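Local coordinates for protein decapping nuclease RAI1 (PDB 5BUD) that hydrolyses NAD caps from the 5' ends of RNAs, using divalent metal ions, and stimulates the exoribonuclease RAT1 by binding it directly, at residues Ile57-Gly62 and Glu168-Lys173. Residues are numbered along the deposited sequence; the frame is centred on the assembly and turned at random.
Sequences IDLQGG and EYVGYK. With nucleotides of chain C.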
ATOM      1  N   ILE A  57      -6.103 -23.793 -12.303  1.00 36.60           N
ATOM      2  CA  ILE A  57      -7.178 -22.942 -11.782  1.00 35.58           C
ATOM      3  C   ILE A  57      -7.495 -21.791 -12.737  1.00 35.03           C
ATOM      4  O   ILE A  57      -6.591 -21.130 -13.227  1.00 35.45           O
ATOM      5  CB  ILE A  57      -6.815 -22.419 -10.384  1.00 36.32           C
ATOM      6  CG1 ILE A  57      -6.765 -23.589  -9.398  1.00 38.63           C
ATOM      7  CG2 ILE A  57      -7.848 -21.408  -9.919  1.00 36.52           C
ATOM      8  CD1 ILE A  57      -5.923 -23.329  -8.163  1.00 39.84           C
ATOM      9  N   ASP A  58      -8.772 -21.577 -13.044  1.00 32.58           N
ATOM     10  CA  ASP A  58      -9.145 -20.467 -13.903  1.00 34.38           C
ATOM     11  C   ASP A  58      -9.380 -19.231 -13.050  1.00 34.23           C
ATOM     12  O   ASP A  58     -10.342 -19.180 -12.272  1.00 32.42           O
ATOM     13  CB  ASP A  58     -10.395 -20.748 -14.753  1.00 37.92           C
ATOM     14  CG  ASP A  58     -10.529 -19.754 -15.903  1.00 42.99           C
ATOM     15  OD1 ASP A  58     -10.112 -18.601 -15.724  1.00 38.28           O
ATOM     16  OD2 ASP A  58     -11.008 -20.111 -17.001  1.00 47.87           O
ATOM     17  N   LEU A  59      -8.524 -18.231 -13.216  1.00 31.76           N
ATOM     18  CA  LEU A  59      -8.572 -17.052 -12.343  1.00 29.48           C
ATOM     19  C   LEU A  59      -9.632 -16.043 -12.798  1.00 28.89           C
ATOM     20  O   LEU A  59      -9.821 -15.046 -12.142  1.00 27.41           O
ATOM     21  CB  LEU A  59      -7.184 -16.389 -12.234  1.00 26.28           C
ATOM     22  CG  LEU A  59      -6.146 -17.215 -11.490  1.00 26.31           C
ATOM     23  CD1 LEU A  59      -4.766 -16.562 -11.522  1.00 28.18           C
ATOM     24  CD2 LEU A  59      -6.540 -17.499 -10.048  1.00 27.08           C
ATOM     25  N   GLN A  60     -10.277 -16.264 -13.943  1.00 29.31           N
ATOM     26  CA  GLN A  60     -11.483 -15.489 -14.284  1.00 32.68           C
ATOM     27  C   GLN A  60     -12.775 -16.197 -13.893  1.00 32.94           C
ATOM     28  O   GLN A  60     -13.862 -15.651 -14.087  1.00 31.73           O
ATOM     29  CB  GLN A  60     -11.504 -15.055 -15.750  1.00 35.01           C
ATOM     30  CG  GLN A  60     -11.482 -16.172 -16.771  1.00 35.71           C
ATOM     31  CD  GLN A  60     -11.434 -15.636 -18.181  1.00 36.12           C
ATOM     32  OE1 GLN A  60     -12.200 -14.762 -18.545  1.00 31.18           O
ATOM     33  NE2 GLN A  60     -10.504 -16.146 -18.978  1.00 40.28           N
ATOM     34  N   GLY A  61     -12.659 -17.396 -13.318  1.00 32.20           N
ATOM     35  CA  GLY A  61     -13.827 -18.110 -12.809  1.00 35.41           C
ATOM     36  C   GLY A  61     -14.613 -17.238 -11.849  1.00 33.88           C
ATOM     37  O   GLY A  61     -14.061 -16.748 -10.852  1.00 32.69           O
ATOM     38  N   GLY A  62     -15.895 -17.017 -12.153  1.00 33.08           N
ATOM     39  CA  GLY A  62     -16.766 -16.264 -11.249  1.00 31.08           C
ATOM     40  C   GLY A  62     -16.746 -14.756 -11.442  1.00 30.97           C
ATOM     41  O   GLY A  62     -17.340 -14.032 -10.650  1.00 29.49           O
ATOM     42  N   GLU A 168      -8.052  -7.292 -13.667  1.00 26.82           N
ATOM     43  CA  GLU A 168      -8.298  -6.666 -12.360  1.00 27.12           C
ATOM     44  C   GLU A 168      -8.926  -7.646 -11.399  1.00 24.09           C
ATOM     45  O   GLU A 168      -8.609  -7.681 -10.210  1.00 23.92           O
ATOM     46  CB  GLU A 168      -9.139  -5.374 -12.503  1.00 29.18           C
ATOM     47  CG  GLU A 168      -8.305  -4.237 -13.065  1.00 34.18           C
ATOM     48  CD  GLU A 168      -9.067  -3.012 -13.558  1.00 37.39           C
ATOM     49  OE1 GLU A 168      -8.403  -2.124 -14.133  1.00 42.09           O
ATOM     50  OE2 GLU A 168     -10.296  -2.910 -13.386  1.00 41.27           O
ATOM     51  N   TYR A 169      -9.809  -8.478 -11.920  1.00 23.38           N
ATOM     52  CA  TYR A 169     -10.522  -9.435 -11.099  1.00 23.80           C
ATOM     53  C   TYR A 169      -9.587 -10.560 -10.685  1.00 22.52           C
ATOM     54  O   TYR A 169      -9.636 -11.058  -9.568  1.00 24.21           O
ATOM     55  CB  TYR A 169     -11.695  -9.993 -11.893  1.00 24.03           C
ATOM     56  CG  TYR A 169     -12.344 -11.155 -11.257  1.00 24.91           C
ATOM     57  CD1 TYR A 169     -13.205 -10.993 -10.192  1.00 26.19           C
ATOM     58  CD2 TYR A 169     -12.120 -12.436 -11.737  1.00 27.01           C
ATOM     59  CE1 TYR A 169     -13.825 -12.083  -9.613  1.00 25.51           C
ATOM     60  CE2 TYR A 169     -12.719 -13.522 -11.167  1.00 26.66           C
ATOM     61  CZ  TYR A 169     -13.576 -13.336 -10.102  1.00 26.16           C
ATOM     62  OH  TYR A 169     -14.171 -14.433  -9.540  1.00 26.30           O
ATOM     63  N   VAL A 170      -8.698 -10.921 -11.604  1.00 23.59           N
ATOM     64  CA  VAL A 170      -7.765 -12.021 -11.379  1.00 22.54           C
ATOM     65  C   VAL A 170      -7.024 -11.842 -10.069  1.00 20.20           C
ATOM     66  O   VAL A 170      -6.831 -12.800  -9.337  1.00 21.03           O
ATOM     67  CB  VAL A 170      -6.798 -12.139 -12.588  1.00 24.15           C
ATOM     68  CG1 VAL A 170      -5.496 -12.844 -12.232  1.00 24.34           C
ATOM     69  CG2 VAL A 170      -7.501 -12.864 -13.748  1.00 25.95           C
ATOM     70  N   GLY A 171      -6.561 -10.625  -9.787  1.00 21.48           N
ATOM     71  CA  GLY A 171      -5.786 -10.350  -8.551  1.00 20.09           C
ATOM     72  C   GLY A 171      -6.532 -10.755  -7.301  1.00 20.13           C
ATOM     73  O   GLY A 171      -5.978 -11.327  -6.356  1.00 21.44           O
ATOM     74  N   TYR A 172      -7.802 -10.395  -7.255  1.00 21.44           N
ATOM     75  CA  TYR A 172      -8.661 -10.748  -6.112  1.00 20.78           C
ATOM     76  C   TYR A 172      -9.038 -12.215  -6.106  1.00 20.11           C
ATOM     77  O   TYR A 172      -9.125 -12.831  -5.059  1.00 22.37           O
ATOM     78  CB  TYR A 172      -9.942  -9.896  -6.164  1.00 22.58           C
ATOM     79  CG  TYR A 172      -9.686  -8.421  -6.025  1.00 22.17           C
ATOM     80  CD1 TYR A 172      -9.083  -7.894  -4.872  1.00 22.92           C
ATOM     81  CD2 TYR A 172     -10.044  -7.555  -7.030  1.00 23.00           C
ATOM     82  CE1 TYR A 172      -8.842  -6.538  -4.755  1.00 23.72           C
ATOM     83  CE2 TYR A 172      -9.825  -6.202  -6.920  1.00 24.19           C
ATOM     84  CZ  TYR A 172      -9.224  -5.698  -5.783  1.00 24.48           C
ATOM     85  OH  TYR A 172      -9.044  -4.342  -5.722  1.00 25.14           O
ATOM     86  N   LYS A 173      -9.222 -12.808  -7.275  1.00 21.10           N
ATOM     87  CA  LYS A 173      -9.535 -14.244  -7.344  1.00 22.12           C
ATOM     88  C   LYS A 173      -8.373 -15.070  -6.810  1.00 22.97           C
ATOM     89  O   LYS A 173      -8.553 -16.067  -6.095  1.00 21.54           O
ATOM     90  CB  LYS A 173      -9.849 -14.647  -8.796  1.00 24.58           C
ATOM     91  CG  LYS A 173     -10.170 -16.130  -8.998  1.00 25.08           C
ATOM     92  CD  LYS A 173     -11.504 -16.576  -8.410  1.00 27.05           C
ATOM     93  CE  LYS A 173     -11.846 -17.978  -8.916  1.00 30.52           C
ATOM     94  NZ  LYS A 173     -13.065 -18.520  -8.248  1.00 31.92           N
TER
ATOM     95  OP3   U C   1      -1.818  -4.165  -3.964  1.00 33.77           O
ATOM     96  P     U C   1      -2.381  -5.541  -4.043  1.00 40.48           P
ATOM     97  OP1   U C   1      -1.489  -6.477  -4.791  1.00 28.41           O
ATOM     98  OP2   U C   1      -2.881  -6.020  -2.706  1.00 34.19           O
ATOM     99  O5'   U C   1      -3.684  -5.308  -4.946  1.00 27.73           O
ATOM    100  C5'   U C   1      -4.759  -6.257  -4.884  1.00 26.55           C
ATOM    101  C4'   U C   1      -5.454  -6.401  -6.220  1.00 26.65           C
ATOM    102  O4'   U C   1      -6.343  -5.276  -6.431  1.00 26.84           O
ATOM    103  C3'   U C   1      -4.589  -6.426  -7.475  1.00 25.24           C
ATOM    104  O3'   U C   1      -4.017  -7.716  -7.673  1.00 23.73           O
ATOM    105  C2'   U C   1      -5.632  -6.094  -8.535  1.00 25.87           C
ATOM    106  O2'   U C   1      -6.518  -7.161  -8.792  1.00 25.24           O
ATOM    107  C1'   U C   1      -6.454  -5.020  -7.817  1.00 27.69           C
ATOM    108  N1    U C   1      -6.002  -3.647  -8.087  1.00 30.63           N
ATOM    109  C2    U C   1      -6.426  -3.078  -9.268  1.00 30.71           C
ATOM    110  O2    U C   1      -7.151  -3.654 -10.052  1.00 31.49           O
ATOM    111  N3    U C   1      -5.996  -1.793  -9.476  1.00 32.37           N
ATOM    112  C4    U C   1      -5.185  -1.040  -8.653  1.00 37.79           C
ATOM    113  O4    U C   1      -4.882   0.105  -8.986  1.00 46.89           O
ATOM    114  C5    U C   1      -4.772  -1.705  -7.455  1.00 34.60           C
ATOM    115  C6    U C   1      -5.177  -2.959  -7.222  1.00 34.11           C
ATOM    116  P     U C   2      -2.674  -7.934  -8.559  1.00 25.04           P
ATOM    117  OP1   U C   2      -2.436  -9.403  -8.653  1.00 25.43           O
ATOM    118  OP2   U C   2      -1.606  -7.073  -8.001  1.00 26.26           O
ATOM    119  O5'   U C   2      -3.014  -7.311  -9.983  1.00 26.62           O
ATOM    120  C5'   U C   2      -3.891  -7.942 -10.932  1.00 26.20           C
ATOM    121  C4'   U C   2      -4.193  -7.006 -12.088  1.00 27.67           C
ATOM    122  O4'   U C   2      -4.798  -5.771 -11.615  1.00 28.18           O
ATOM    123  C3'   U C   2      -3.018  -6.524 -12.925  1.00 29.25           C
ATOM    124  O3'   U C   2      -2.610  -7.571 -13.795  1.00 29.01           O
ATOM    125  C2'   U C   2      -3.649  -5.330 -13.624  1.00 29.94           C
ATOM    126  O2'   U C   2      -4.591  -5.709 -14.612  1.00 28.32           O
ATOM    127  C1'   U C   2      -4.432  -4.704 -12.474  1.00 29.22           C
ATOM    128  N1    U C   2      -3.685  -3.698 -11.700  1.00 31.21           N
ATOM    129  C2    U C   2      -3.626  -2.414 -12.219  1.00 37.13           C
ATOM    130  O2    U C   2      -4.148  -2.103 -13.277  1.00 35.12           O
ATOM    131  N3    U C   2      -2.914  -1.518 -11.462  1.00 36.88           N
ATOM    132  C4    U C   2      -2.275  -1.761 -10.262  1.00 39.41           C
ATOM    133  O4    U C   2      -1.692  -0.842  -9.690  1.00 40.68           O
ATOM    134  C5    U C   2      -2.393  -3.106  -9.786  1.00 36.14           C
ATOM    135  C6    U C   2      -3.083  -4.004 -10.500  1.00 34.97           C
TER
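A beta turn in the loop between helices 50-54 and 78-92 packs against one side of helix 158-178, whose other side carries the bound RNA. The turn is type I, from Asp58 to Gly61, closed by Gly61 N to Asp58 O; Asp58 OD1 also accepts from Gln60 N (2.9 Å), an Asx turn for which the short carboxylate is well suited. Within the turn, Leu59 meets the helix with both its side chain and its carbonyl. Its CB lies 3.8 Å from Val170 CG2 and its CD1 beside CG1, the two branched side chains crossing at about a right angle, while CD2 reaches Lys173 CG. Leu59 O is buried without a polar partner, with Lys173 CG 3.3 Å away.

Tyr169, with CG anti to the backbone N (chi1 169°), brings CE2 to 3.4 Å from Leu59 O. Tyrosine suits this place, offering the turn a ring edge and a hydroxyl donor: Tyr169 OH donates to Gly61 O (2.7 Å), from above the carbonyl plane. Gly62, at a phi of 87° that favours glycine, has its C 3.2 Å from Tyr169 OH. Lys173 bends at chi2 (70°); its long methylene chain packs past Leu59 O, with Lys173 CE 3.2 Å from Gly61 O, and its ammonium still reaches Asn196 O, to which it bonds.

In this PD-(D/E)XK nuclease the same helix supplies the metal ligand Glu175. On the RNA side, U1 O2' of chain C donates to Glu168 O (2.6 Å), Gly171 leaves room for that ribose, and the Tyr172 ring sets one face against C4' of the sugar.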